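Side-chain contacts in O-methyltransferase (Burkholderia thailandensis, PDB 3MCZ), which probably transfers methyl groups from S-adenosylmethionine to oxygen atoms of an unidentified substrate, working as a dimer: residues E100-L103 with A108-I111; H42-V45 with L49-L52; A263-E268 with T311-L316; C257-D262 with L305-N310; R242-G247 with A274-P279. All coordinates share one frame; numbering follows the deposited sequence. Where two conformers were deposited one is given.

Contact 1 of 5, residues E100-L103 with A108-I111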
# COMPACT_ATOMS: atom_id res chain seq x y z
N GLU A 100 4.72 -9.26 19.44
CA GLU A 100 4.55 -10.47 20.21
C GLU A 100 3.04 -10.79 20.34
O GLU A 100 2.62 -11.94 20.15
CB GLU A 100 5.22 -10.34 21.57
CG GLU A 100 5.31 -11.67 22.32
CD GLU A 100 6.36 -12.64 21.77
OE1 GLU A 100 7.23 -12.23 20.96
OE2 GLU A 100 6.30 -13.82 22.18
N ARG A 101 2.24 -9.77 20.60
CA ARG A 101 0.84 -9.98 20.83
C ARG A 101 0.06 -10.35 19.57
O ARG A 101 -0.82 -11.19 19.61
CB ARG A 101 0.21 -8.74 21.48
CG ARG A 101 -1.29 -8.87 21.69
CD ARG A 101 -1.80 -7.81 22.63
NE ARG A 101 -3.16 -8.10 23.03
CZ ARG A 101 -3.94 -7.29 23.74
NH1 ARG A 101 -3.50 -6.10 24.15
NH2 ARG A 101 -5.16 -7.67 24.03
N TYR A 102 0.34 -9.70 18.45
CA TYR A 102 -0.54 -9.82 17.27
C TYR A 102 0.06 -10.55 16.09
O TYR A 102 -0.64 -10.93 15.16
CB TYR A 102 -1.03 -8.44 16.83
CG TYR A 102 -1.80 -7.69 17.88
CD1 TYR A 102 -3.10 -8.05 18.22
CD2 TYR A 102 -1.24 -6.61 18.54
CE1 TYR A 102 -3.83 -7.35 19.22
CE2 TYR A 102 -1.95 -5.90 19.53
CZ TYR A 102 -3.23 -6.26 19.85
OH TYR A 102 -3.90 -5.55 20.82
N LEU A 103 1.38 -10.75 16.09
CA LEU A 103 2.05 -11.27 14.90
C LEU A 103 2.82 -12.58 15.14
O LEU A 103 3.58 -13.02 14.28
CB LEU A 103 2.99 -10.20 14.34
CG LEU A 103 2.34 -8.90 13.84
CD1 LEU A 103 3.45 -7.91 13.37
CD2 LEU A 103 1.30 -9.21 12.75
N ALA A 108 -2.98 -15.91 21.22
CA ALA A 108 -4.44 -15.87 21.13
C ALA A 108 -4.96 -14.65 20.33
O ALA A 108 -6.08 -14.68 19.83
CB ALA A 108 -5.07 -15.90 22.56
N ASP A 109 -4.16 -13.59 20.23
CA ASP A 109 -4.57 -12.38 19.53
C ASP A 109 -3.98 -12.29 18.13
O ASP A 109 -4.11 -11.26 17.47
CB ASP A 109 -4.14 -11.15 20.31
CG ASP A 109 -4.87 -11.00 21.63
OD1 ASP A 109 -6.06 -11.39 21.70
OD2 ASP A 109 -4.26 -10.44 22.57
N TYR A 110 -3.36 -13.37 17.66
CA TYR A 110 -2.71 -13.39 16.34
C TYR A 110 -3.63 -12.90 15.23
O TYR A 110 -4.73 -13.40 15.10
CB TYR A 110 -2.28 -14.81 16.05
CG TYR A 110 -1.51 -15.08 14.78
CD1 TYR A 110 -0.40 -14.32 14.41
CD2 TYR A 110 -1.85 -16.16 13.97
CE1 TYR A 110 0.32 -14.62 13.25
CE2 TYR A 110 -1.15 -16.48 12.84
CZ TYR A 110 -0.06 -15.71 12.48
OH TYR A 110 0.64 -16.04 11.33
N ILE A 111 -3.17 -11.94 14.42
CA ILE A 111 -3.99 -11.44 13.29
C ILE A 111 -3.56 -12.05 11.95
O ILE A 111 -3.85 -11.51 10.89
CB ILE A 111 -4.01 -9.91 13.21
CG1 ILE A 111 -2.62 -9.39 12.85
CG2 ILE A 111 -4.50 -9.30 14.53
CD1 ILE A 111 -2.62 -7.98 12.31

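Contact 2 of 5, residues H42-V45 with L49-L52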
# COMPACT_ATOMS: atom_id res chain seq x y z
N HIS A 42 3.36 -8.19 4.89
CA HIS A 42 2.83 -9.42 4.34
C HIS A 42 3.91 -10.47 4.32
O HIS A 42 3.66 -11.63 4.71
CB HIS A 42 2.23 -9.25 2.93
CG HIS A 42 1.07 -8.30 2.83
ND1 HIS A 42 0.70 -7.73 1.64
CD2 HIS A 42 0.25 -7.76 3.77
CE1 HIS A 42 -0.31 -6.90 1.82
NE2 HIS A 42 -0.59 -6.88 3.12
N TYR A 43 5.11 -10.10 3.87
CA TYR A 43 6.22 -11.06 3.78
C TYR A 43 6.60 -11.62 5.17
O TYR A 43 6.74 -12.84 5.34
CB TYR A 43 7.47 -10.45 3.06
CG TYR A 43 8.61 -11.39 3.24
CD1 TYR A 43 8.58 -12.62 2.63
CD2 TYR A 43 9.59 -11.14 4.18
CE1 TYR A 43 9.53 -13.55 2.88
CE2 TYR A 43 10.56 -12.07 4.43
CZ TYR A 43 10.53 -13.27 3.76
OH TYR A 43 11.46 -14.22 4.02
N ALA A 44 6.77 -10.71 6.16
CA ALA A 44 7.24 -11.10 7.48
C ALA A 44 6.25 -12.08 8.12
O ALA A 44 6.65 -13.06 8.76
CB ALA A 44 7.44 -9.87 8.37
N VAL A 45 4.98 -11.83 7.89
CA VAL A 45 3.90 -12.65 8.43
C VAL A 45 3.86 -14.01 7.73
O VAL A 45 3.76 -15.05 8.42
CB VAL A 45 2.55 -11.92 8.34
CG1 VAL A 45 1.37 -12.85 8.69
CG2 VAL A 45 2.54 -10.74 9.30
N LEU A 49 8.43 -14.93 10.25
CA LEU A 49 9.70 -14.44 10.77
C LEU A 49 9.61 -14.14 12.26
O LEU A 49 10.55 -14.37 13.02
CB LEU A 49 10.10 -13.18 9.99
CG LEU A 49 11.39 -12.48 10.41
CD1 LEU A 49 12.61 -13.37 10.20
CD2 LEU A 49 11.54 -11.16 9.64
N PHE A 50 8.47 -13.62 12.68
CA PHE A 50 8.32 -13.16 14.07
C PHE A 50 8.23 -14.27 15.12
O PHE A 50 8.37 -14.03 16.33
CB PHE A 50 7.13 -12.22 14.18
CG PHE A 50 7.22 -11.02 13.30
CD1 PHE A 50 8.25 -10.12 13.43
CD2 PHE A 50 6.26 -10.80 12.29
CE1 PHE A 50 8.32 -9.00 12.61
CE2 PHE A 50 6.33 -9.68 11.47
CZ PHE A 50 7.36 -8.78 11.63
N ASP A 51 7.99 -15.49 14.65
CA ASP A 51 8.05 -16.66 15.51
C ASP A 51 9.50 -16.92 15.89
O ASP A 51 9.77 -17.35 17.01
CB ASP A 51 7.44 -17.89 14.82
CG ASP A 51 5.92 -17.91 14.89
OD1 ASP A 51 5.29 -16.83 14.98
OD2 ASP A 51 5.34 -19.02 14.87
N LEU A 52 10.43 -16.70 14.96
CA LEU A 52 11.87 -16.88 15.25
C LEU A 52 12.38 -15.82 16.23
O LEU A 52 13.16 -16.13 17.13
CB LEU A 52 12.71 -16.84 13.97
CG LEU A 52 14.19 -17.24 14.12
CD1 LEU A 52 14.35 -18.74 14.45
CD2 LEU A 52 14.98 -16.86 12.88

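Contact 3 of 5, residues A263-E268 with T311-L316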
# COMPACT_ATOMS: atom_id res chain seq x y z
N ALA A 263 -28.62 -2.82 -6.07
CA ALA A 263 -29.75 -2.17 -5.37
C ALA A 263 -31.07 -2.93 -5.57
O ALA A 263 -31.87 -3.04 -4.67
CB ALA A 263 -29.91 -0.66 -5.79
N ARG A 264 -31.30 -3.45 -6.75
CA ARG A 264 -32.52 -4.19 -7.01
C ARG A 264 -32.57 -5.43 -6.12
O ARG A 264 -33.58 -5.75 -5.50
CB ARG A 264 -32.58 -4.60 -8.47
CG ARG A 264 -33.72 -5.48 -8.79
CD ARG A 264 -33.65 -6.15 -10.20
NE ARG A 264 -34.25 -7.45 -10.08
CZ ARG A 264 -33.60 -8.57 -9.80
NH1 ARG A 264 -34.29 -9.70 -9.69
NH2 ARG A 264 -32.28 -8.60 -9.67
N GLU A 265 -31.46 -6.16 -6.14
CA GLU A 265 -31.35 -7.37 -5.36
C GLU A 265 -31.49 -7.08 -3.86
O GLU A 265 -32.20 -7.79 -3.16
CB GLU A 265 -30.03 -8.07 -5.65
CG GLU A 265 -29.98 -8.73 -6.99
CD GLU A 265 -28.55 -9.17 -7.36
OE1 GLU A 265 -27.56 -8.63 -6.81
OE2 GLU A 265 -28.41 -10.05 -8.21
N ALA A 266 -30.81 -6.04 -3.40
CA ALA A 266 -30.82 -5.67 -1.99
C ALA A 266 -32.25 -5.32 -1.53
O ALA A 266 -32.68 -5.71 -0.43
CB ALA A 266 -29.83 -4.50 -1.74
N ARG A 267 -33.01 -4.64 -2.39
CA ARG A 267 -34.42 -4.32 -2.05
C ARG A 267 -35.24 -5.60 -1.91
O ARG A 267 -36.01 -5.72 -0.99
CB ARG A 267 -35.04 -3.37 -3.08
CG ARG A 267 -36.49 -3.02 -2.82
CD ARG A 267 -37.06 -2.14 -3.92
NE ARG A 267 -36.59 -0.76 -3.82
CZ ARG A 267 -37.08 0.14 -2.97
NH1 ARG A 267 -38.02 -0.18 -2.09
NH2 ARG A 267 -36.58 1.37 -2.96
N GLU A 268 -35.04 -6.58 -2.79
CA GLU A 268 -35.75 -7.84 -2.69
C GLU A 268 -35.39 -8.65 -1.45
O GLU A 268 -36.27 -9.25 -0.84
CB GLU A 268 -35.50 -8.69 -3.93
CG GLU A 268 -36.22 -8.08 -5.13
CD GLU A 268 -35.77 -8.64 -6.46
OE1 GLU A 268 -34.66 -9.24 -6.56
OE2 GLU A 268 -36.53 -8.44 -7.43
N THR A 311 -16.35 -8.66 -5.45
CA THR A 311 -17.47 -9.41 -6.04
C THR A 311 -18.18 -8.58 -7.13
O THR A 311 -18.27 -7.34 -7.02
CB THR A 311 -18.44 -9.87 -4.89
OG1 THR A 311 -19.25 -10.95 -5.36
CG2 THR A 311 -19.33 -8.77 -4.40
N ASN A 312 -18.76 -9.25 -8.12
CA ASN A 312 -19.34 -8.56 -9.28
C ASN A 312 -20.27 -7.40 -8.91
O ASN A 312 -20.10 -6.31 -9.39
CB ASN A 312 -20.15 -9.56 -10.13
CG ASN A 312 -20.50 -9.03 -11.53
OD1 ASN A 312 -19.88 -8.11 -12.04
ND2 ASN A 312 -21.54 -9.61 -12.13
N HIS A 313 -21.27 -7.68 -8.08
CA HIS A 313 -22.25 -6.67 -7.67
C HIS A 313 -21.90 -5.95 -6.39
O HIS A 313 -22.73 -5.25 -5.82
CB HIS A 313 -23.65 -7.29 -7.52
CG HIS A 313 -24.24 -7.75 -8.81
ND1 HIS A 313 -25.46 -8.40 -8.87
CD2 HIS A 313 -23.82 -7.63 -10.09
CE1 HIS A 313 -25.74 -8.69 -10.13
NE2 HIS A 313 -24.74 -8.26 -10.88
N GLY A 314 -20.65 -6.06 -5.95
CA GLY A 314 -20.24 -5.45 -4.68
C GLY A 314 -20.48 -3.95 -4.69
O GLY A 314 -20.10 -3.24 -5.64
N GLU A 315 -21.12 -3.44 -3.64
CA GLU A 315 -21.40 -2.03 -3.58
C GLU A 315 -22.00 -1.72 -2.23
O GLU A 315 -22.86 -2.49 -1.76
CB GLU A 315 -22.42 -1.68 -4.66
CG GLU A 315 -22.95 -0.25 -4.56
CD GLU A 315 -23.91 0.14 -5.70
OE1 GLU A 315 -24.40 -0.76 -6.43
OE2 GLU A 315 -24.18 1.37 -5.86
N LEU A 316 -21.58 -0.63 -1.60
CA LEU A 316 -22.15 -0.23 -0.32
C LEU A 316 -23.33 0.66 -0.65
O LEU A 316 -23.16 1.62 -1.33
CB LEU A 316 -21.15 0.51 0.58
CG LEU A 316 -21.64 0.86 1.99
CD1 LEU A 316 -22.14 -0.35 2.78
CD2 LEU A 316 -20.51 1.64 2.76
O HOH W 1 -27.05 -0.93 -7.50

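Contact 4 of 5, residues C257-D262 with L305-N310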
# COMPACT_ATOMS: atom_id res chain seq x y z
N CYS A 257 -23.83 -7.77 5.10
CA CYS A 257 -23.95 -8.60 3.89
C CYS A 257 -24.72 -7.97 2.73
O CYS A 257 -24.68 -8.50 1.61
CB CYS A 257 -24.60 -9.94 4.22
SG CYS A 257 -26.32 -9.77 4.84
N LEU A 258 -25.43 -6.87 2.95
CA LEU A 258 -26.18 -6.26 1.84
C LEU A 258 -25.31 -5.74 0.69
O LEU A 258 -25.78 -5.60 -0.47
CB LEU A 258 -27.14 -5.18 2.35
CG LEU A 258 -28.45 -5.64 3.03
CD1 LEU A 258 -29.17 -4.40 3.56
CD2 LEU A 258 -29.38 -6.43 2.10
N HIS A 259 -24.03 -5.51 0.98
CA HIS A 259 -23.12 -5.02 -0.01
C HIS A 259 -22.65 -6.06 -1.04
O HIS A 259 -21.86 -5.71 -1.90
CB HIS A 259 -21.92 -4.34 0.66
CG HIS A 259 -21.25 -5.20 1.67
ND1 HIS A 259 -21.47 -5.07 3.02
CD2 HIS A 259 -20.40 -6.25 1.52
CE1 HIS A 259 -20.77 -5.99 3.67
NE2 HIS A 259 -20.10 -6.71 2.78
N TYR A 260 -23.12 -7.30 -0.94
CA TYR A 260 -22.95 -8.28 -2.01
C TYR A 260 -24.00 -8.18 -3.11
O TYR A 260 -23.89 -8.85 -4.13
CB TYR A 260 -22.99 -9.71 -1.44
CG TYR A 260 -21.75 -10.04 -0.66
CD1 TYR A 260 -20.61 -10.44 -1.31
CD2 TYR A 260 -21.73 -9.93 0.72
CE1 TYR A 260 -19.46 -10.74 -0.60
CE2 TYR A 260 -20.61 -10.21 1.44
CZ TYR A 260 -19.48 -10.62 0.79
OH TYR A 260 -18.36 -10.90 1.51
N PHE A 261 -25.00 -7.34 -2.90
CA PHE A 261 -26.14 -7.26 -3.80
C PHE A 261 -26.17 -5.91 -4.52
O PHE A 261 -25.79 -4.90 -3.92
CB PHE A 261 -27.41 -7.45 -2.98
CG PHE A 261 -27.49 -8.78 -2.32
CD1 PHE A 261 -27.63 -9.95 -3.08
CD2 PHE A 261 -27.33 -8.90 -0.95
CE1 PHE A 261 -27.67 -11.23 -2.44
CE2 PHE A 261 -27.37 -10.15 -0.31
CZ PHE A 261 -27.55 -11.31 -1.08
N ASP A 262 -26.59 -5.89 -5.79
CA ASP A 262 -26.98 -4.60 -6.41
C ASP A 262 -28.26 -4.04 -5.75
O ASP A 262 -28.92 -4.72 -4.99
CB ASP A 262 -27.07 -4.67 -7.95
CG ASP A 262 -28.28 -5.40 -8.49
OD1 ASP A 262 -29.28 -5.64 -7.80
OD2 ASP A 262 -28.22 -5.72 -9.70
N LEU A 305 -15.92 0.58 -3.16
CA LEU A 305 -14.98 0.15 -4.18
C LEU A 305 -14.30 -1.18 -3.84
O LEU A 305 -14.08 -2.01 -4.73
CB LEU A 305 -13.94 1.27 -4.44
CG LEU A 305 -12.94 0.99 -5.59
CD1 LEU A 305 -13.70 0.94 -6.95
CD2 LEU A 305 -11.82 2.02 -5.63
N HIS A 306 -13.91 -1.35 -2.58
CA HIS A 306 -13.32 -2.60 -2.10
C HIS A 306 -14.26 -3.78 -2.44
O HIS A 306 -13.83 -4.82 -2.96
CB HIS A 306 -13.08 -2.45 -0.60
CG HIS A 306 -12.19 -3.49 0.00
ND1 HIS A 306 -11.66 -3.34 1.27
CD2 HIS A 306 -11.72 -4.66 -0.47
CE1 HIS A 306 -10.91 -4.40 1.55
NE2 HIS A 306 -10.95 -5.22 0.52
N MSE A 307 -15.53 -3.61 -2.17
CA MSE A 307 -16.51 -4.68 -2.39
C MSE A 307 -16.72 -4.92 -3.87
O MSE A 307 -16.87 -6.06 -4.26
CB MSE A 307 -17.84 -4.35 -1.70
CG MSE A 307 -17.78 -4.35 -0.17
SE MSE A 307 -17.04 -5.98 0.61
CE MSE A 307 -17.80 -7.25 -0.63
N MSE A 308 -16.68 -3.87 -4.69
CA MSE A 308 -16.72 -3.99 -6.15
C MSE A 308 -15.52 -4.77 -6.66
O MSE A 308 -15.64 -5.60 -7.59
CB MSE A 308 -16.75 -2.58 -6.78
CG MSE A 308 -17.03 -2.57 -8.27
SE MSE A 308 -16.24 -1.10 -9.13
CE MSE A 308 -14.67 -1.91 -9.40
N VAL A 309 -14.34 -4.57 -6.06
CA VAL A 309 -13.21 -5.40 -6.49
C VAL A 309 -13.46 -6.88 -6.11
O VAL A 309 -13.14 -7.79 -6.91
CB VAL A 309 -11.85 -4.89 -5.96
CG1 VAL A 309 -10.73 -5.92 -6.19
CG2 VAL A 309 -11.53 -3.53 -6.62
N ASN A 310 -13.97 -7.11 -4.90
CA ASN A 310 -14.17 -8.46 -4.38
C ASN A 310 -15.26 -9.29 -5.06
O ASN A 310 -15.12 -10.48 -5.18
CB ASN A 310 -14.51 -8.47 -2.89
CG ASN A 310 -13.31 -8.13 -1.99
OD1 ASN A 310 -12.16 -8.02 -2.43
ND2 ASN A 310 -13.62 -7.91 -0.68

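Contact 5 of 5, residues R242-G247 with A274-P279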
# COMPACT_ATOMS: atom_id res chain seq x y z
N ARG A 242 -39.12 -18.12 -3.00
CA ARG A 242 -39.80 -19.32 -2.51
C ARG A 242 -39.09 -19.91 -1.30
O ARG A 242 -39.73 -20.56 -0.48
CB ARG A 242 -39.92 -20.38 -3.61
CG ARG A 242 -40.81 -19.97 -4.77
CD ARG A 242 -40.65 -20.94 -5.93
NE ARG A 242 -39.35 -20.76 -6.56
CZ ARG A 242 -38.81 -21.56 -7.49
NH1 ARG A 242 -39.47 -22.64 -7.93
NH2 ARG A 242 -37.61 -21.27 -7.98
N ASN A 243 -37.79 -19.68 -1.19
CA ASN A 243 -36.99 -20.10 -0.02
C ASN A 243 -37.44 -19.49 1.28
O ASN A 243 -37.09 -19.99 2.33
CB ASN A 243 -35.51 -19.74 -0.21
CG ASN A 243 -34.82 -20.66 -1.20
OD1 ASN A 243 -35.39 -21.64 -1.67
ND2 ASN A 243 -33.59 -20.34 -1.52
N PHE A 244 -38.22 -18.43 1.22
CA PHE A 244 -38.74 -17.80 2.43
C PHE A 244 -40.14 -18.26 2.84
O PHE A 244 -40.60 -17.95 3.95
CB PHE A 244 -38.73 -16.29 2.26
CG PHE A 244 -37.35 -15.72 2.14
CD1 PHE A 244 -36.72 -15.69 0.92
CD2 PHE A 244 -36.68 -15.20 3.24
CE1 PHE A 244 -35.46 -15.17 0.80
CE2 PHE A 244 -35.42 -14.70 3.12
CZ PHE A 244 -34.80 -14.67 1.90
N GLU A 245 -40.82 -19.00 1.96
CA GLU A 245 -42.14 -19.57 2.29
C GLU A 245 -42.10 -20.36 3.60
O GLU A 245 -41.25 -21.23 3.80
CB GLU A 245 -42.66 -20.48 1.16
N GLY A 246 -43.02 -20.03 4.49
CA GLY A 246 -43.16 -20.73 5.77
C GLY A 246 -42.09 -20.47 6.81
O GLY A 246 -42.04 -21.17 7.81
N GLY A 247 -41.19 -19.49 6.59
CA GLY A 247 -40.20 -19.16 7.60
C GLY A 247 -40.77 -18.07 8.48
O GLY A 247 -41.57 -17.26 8.02
N ALA A 274 -37.85 -9.06 5.87
CA ALA A 274 -38.87 -8.41 6.66
C ALA A 274 -40.09 -9.35 6.76
O ALA A 274 -40.69 -9.45 7.82
CB ALA A 274 -39.26 -7.09 6.04
N GLY A 275 -40.43 -10.03 5.68
CA GLY A 275 -41.57 -10.96 5.69
C GLY A 275 -41.41 -12.10 6.71
O GLY A 275 -42.39 -12.68 7.17
N LEU A 276 -40.16 -12.42 7.08
CA LEU A 276 -39.93 -13.47 8.09
C LEU A 276 -40.19 -13.01 9.53
O LEU A 276 -40.31 -13.86 10.42
CB LEU A 276 -38.51 -14.00 8.00
CG LEU A 276 -38.00 -14.76 6.76
CD1 LEU A 276 -36.53 -14.94 6.93
CD2 LEU A 276 -38.72 -16.08 6.71
N VAL A 277 -40.27 -11.70 9.75
CA VAL A 277 -40.36 -11.13 11.09
C VAL A 277 -41.79 -11.28 11.68
O VAL A 277 -42.75 -10.73 11.15
CB VAL A 277 -39.98 -9.63 11.10
CG1 VAL A 277 -40.15 -9.05 12.55
CG2 VAL A 277 -38.53 -9.41 10.57
N LYS A 278 -41.90 -11.98 12.80
CA LYS A 278 -43.19 -12.19 13.46
C LYS A 278 -43.66 -10.89 14.05
O LYS A 278 -42.87 -9.97 14.27
CB LYS A 278 -43.09 -13.26 14.56
CG LYS A 278 -42.74 -14.68 14.03
CD LYS A 278 -42.49 -15.61 15.18
CE LYS A 278 -42.23 -17.05 14.76
NZ LYS A 278 -42.34 -18.02 15.96
N PRO A 279 -44.98 -10.79 14.29
CA PRO A 279 -45.46 -9.60 15.00
C PRO A 279 -44.76 -9.38 16.31
O PRO A 279 -44.51 -10.32 17.05
CB PRO A 279 -46.94 -9.93 15.26
CG PRO A 279 -47.30 -10.86 14.22
CD PRO A 279 -46.08 -11.67 13.88
O HOH W 2 -43.12 -15.23 8.44

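Contact 1 of 5, residues E100-L103 with A108-I111
Arg101 and Asp109 face each other where helix 97-103 of the winged-helix-like dimerisation domain runs out and the chain folds back over the helix's last turn. The arginine chain is extended, and with CG anti to the backbone N (chi1 178°) it lies along the Tyr102 ring, CG over the ring centre. Arg101 NE then donates a nearly straight bond of 2.6 Å to Asp109 OD2, an oxygen lying in the guanidinium plane but approached from above its own carboxylate plane; the two planes are turned 43° apart. NH2 adds a weak second bond to the same OD2, so one oxygen carries the whole salt bridge. Tyr102 meets the returning chain at its ring edge, CD1 lying 3.4 Å from Asp109 O, while Tyr110 directs its own edge at the carbonyl of Leu103. Leu103 CD2 also packs on Ile111 CG1 at 3.9 Å. Val25 of the second subunit packs on Tyr102 and Ile111, which brings this return into the dimer interface, and Arg162 of helix 150-172 binds Asp109 O. Two hydrogens of the loop meet Tyr102 O: Ile111 N bonds it at 2.8 Å, and Tyr110 CA makes a CH contact with it at 3.4 Å.

Contact 2 of 5, residues H42-V45 with L49-L52
Ala44 O receives the backbone N-H of Leu49 at 3.0 Å, almost in line with the carbonyl, and this bond spans the bend where helix 35-46 gives way to the short, weakly bonded helix 49-52. The donor sits five residues after the acceptor, so the chain makes a wider loop here than the four-residue step of an alpha-helix. The methyl of the same alanine points across the bend and carries the apolar half of the contact. Phe50 sends its ring back toward it: CG lies beside the backbone N, anti to the carbonyl carbon (chi1 -58°), and the far end of the ring comes down on Ala44. Phe50 CE2 stands 3.3 Å from Ala44 CB and CZ 3.4 Å from that same methyl, a tight and oblique fit, with Val45 CG2 only grazing CE2 at 4.5 Å. The residues that touch are all buried. Around them, Leu49 reaches Leu76 and Leu80 of helix 70-82 and Val62 of helix 59-66, whereas Phe50 and Val45 both pack on Leu103 of helix 97-103. The bend therefore sits in the core of the dimerisation domain, and two residues before Ala44, His42 NE2 bonds Ser32 O of the second subunit across the dimer interface.

Contact 3 of 5, residues A263-E268 with T311-L316
Glu265 and His313 supply the one direct polar link, a histidine-carboxylate hydrogen bond between the first turn of helix 263-275 and the loop that follows helix 298-310. His313 ND1 gives its hydrogen to Glu265 OE1 at 3.0 Å. The carboxylate oxygen lies close to the imidazole plane, at the ring's edge, but the histidine meets it on the syn side and 35° out of the carboxylate plane, and the two flat groups are turned 48° against each other. The glutamate chain is extended beyond CG, which carries the carboxylate from the helix to the loop; the two side chains meet at about a right angle.

The second link is made by water. One molecule accepts from Ala263 N at 2.8 Å and donates to Glu315 OE1 at 2.9 Å, so a backbone N-H in the opening turn of the helix, where no helical carbonyl is available to it, is satisfied. Asp262 takes up the N-H of Glu265 in the same turn.

Within the segments, Arg264 NH1 and Glu268 OE1 are an ion pair of charges alone at 3.2 Å, with the oxygen above the guanidinium face. On the loop side a type I beta turn from Thr311 to Gly314, closed by Gly314 N to Thr311 O, puts His313 at the bend.

This is a surface contact of the methyltransferase domain: Trp321 of helix 319-328 packs on Ala263, Ser304 of helix 298-310 touches Glu315, and Ile75 of the second subunit packs on that same glutamate.

Contact 4 of 5, residues C257-D262 with L305-N310
His259 holds CG between its backbone N and carbonyl carbon (chi1 53°), and Met307 folds its chain back at both the second and third torsions; together these turns bring the imidazole and the end of the methionine against each other. The setting is the Rossmann-like methyltransferase domain, where a single 3-10 turn, 258-260, follows strand 251-255 and faces helix 298-310. Met307 was built as selenomethionine, so the heavy atom is selenium. Met307 SE lies 3.5 Å from His259 CD2 and approaches the ring obliquely, 50° off its normal, in a selenium version of a Met-aromatic contact. CG of the same residue presses nearby, 3.7 Å from CD2, so a length of the methionine runs beside one corner of the imidazole.

The methyl touches both rings. Met307 CE is 3.5 Å from His259 CD2 and also sits over a face of the Tyr260 ring, 26° off the normal, in a CH-pi contact, so one bent side chain fills the angle between two neighbouring aromatic residues. Phe303, a turn earlier on the helix, meets the His259 ring edge to face.

Tyr260 also packs on Thr311 and on Gln142 of helix 142-145. Helix 298-310 packs on the second subunit as well: Ile40 of that subunit on Leu305, Lys72 of that subunit on Met308. The contact therefore joins the loop after strand 251-255 to a helix at the subunit interface. At the end of the chain, Met307 CE lies 3.9 Å from Tyr260 CE1 and 4.2 Å from the ring centroid.

Contact 5 of 5, residues R242-G247 with A274-P279
A type II beta turn from Phe244 to Gly247, with Gly246 at positive phi, brings Gly247 to within 5.7 Å of Leu276, measured between CA atoms. The turn lies in the loop between strands 231-235 and 251-255 of the Rossmann-like sheet, and it meets the place where helix 263-275 ends and the short strand 277-278 follows. That helix is the connection of a beta-alpha-beta crossover between two parallel neighbours in the sheet, strands 251-255 and 281-288.

Leu276 carries the contact with its two methyls. With CG beside the backbone N and anti to the carbonyl carbon (chi1 -65°), the branches fork over the turn, CD1 going to Phe244 and CD2 to Gly247. The phenyl receives CD1 at its edge, near its plane, with Phe244 CD2 3.7 Å from Leu276 CD1; the two side chains cross at about a right angle. Gly247, with no side chain of its own, lets Leu276 CD2 come down on its backbone, 3.4 Å from Gly247 O.

The cluster continues onto the central sheet: Leu186 of strand 182-186 touches both Phe244 and Leu276, Val252 of strand 251-255 touches Leu276, and the ring of His272 meets that of Phe244. A water completes the junction, giving one hydrogen to Gly247 O at 2.6 Å and the other to Gly275 O at 2.9 Å.

In the fold
From the N terminus, contact 2 closes the short bend between helix 35-46 and helix 49-52, and contact 1 the loop between helix 97-103 and helix 112-119. These two follow in series and touch, their centres about 12 Å apart. The other three lie in the methyltransferase domain and cross one another pairwise, because their segments alternate along the chain. Contacts 3 and 4 run side by side, centres about 7 Å apart, and tie helix 263-275 and the loop before it to helix 298-310 and the loop after it. Contact 5 shares helix 263-275 and holds its far end near the sheet. All but contact 5 reach the second subunit.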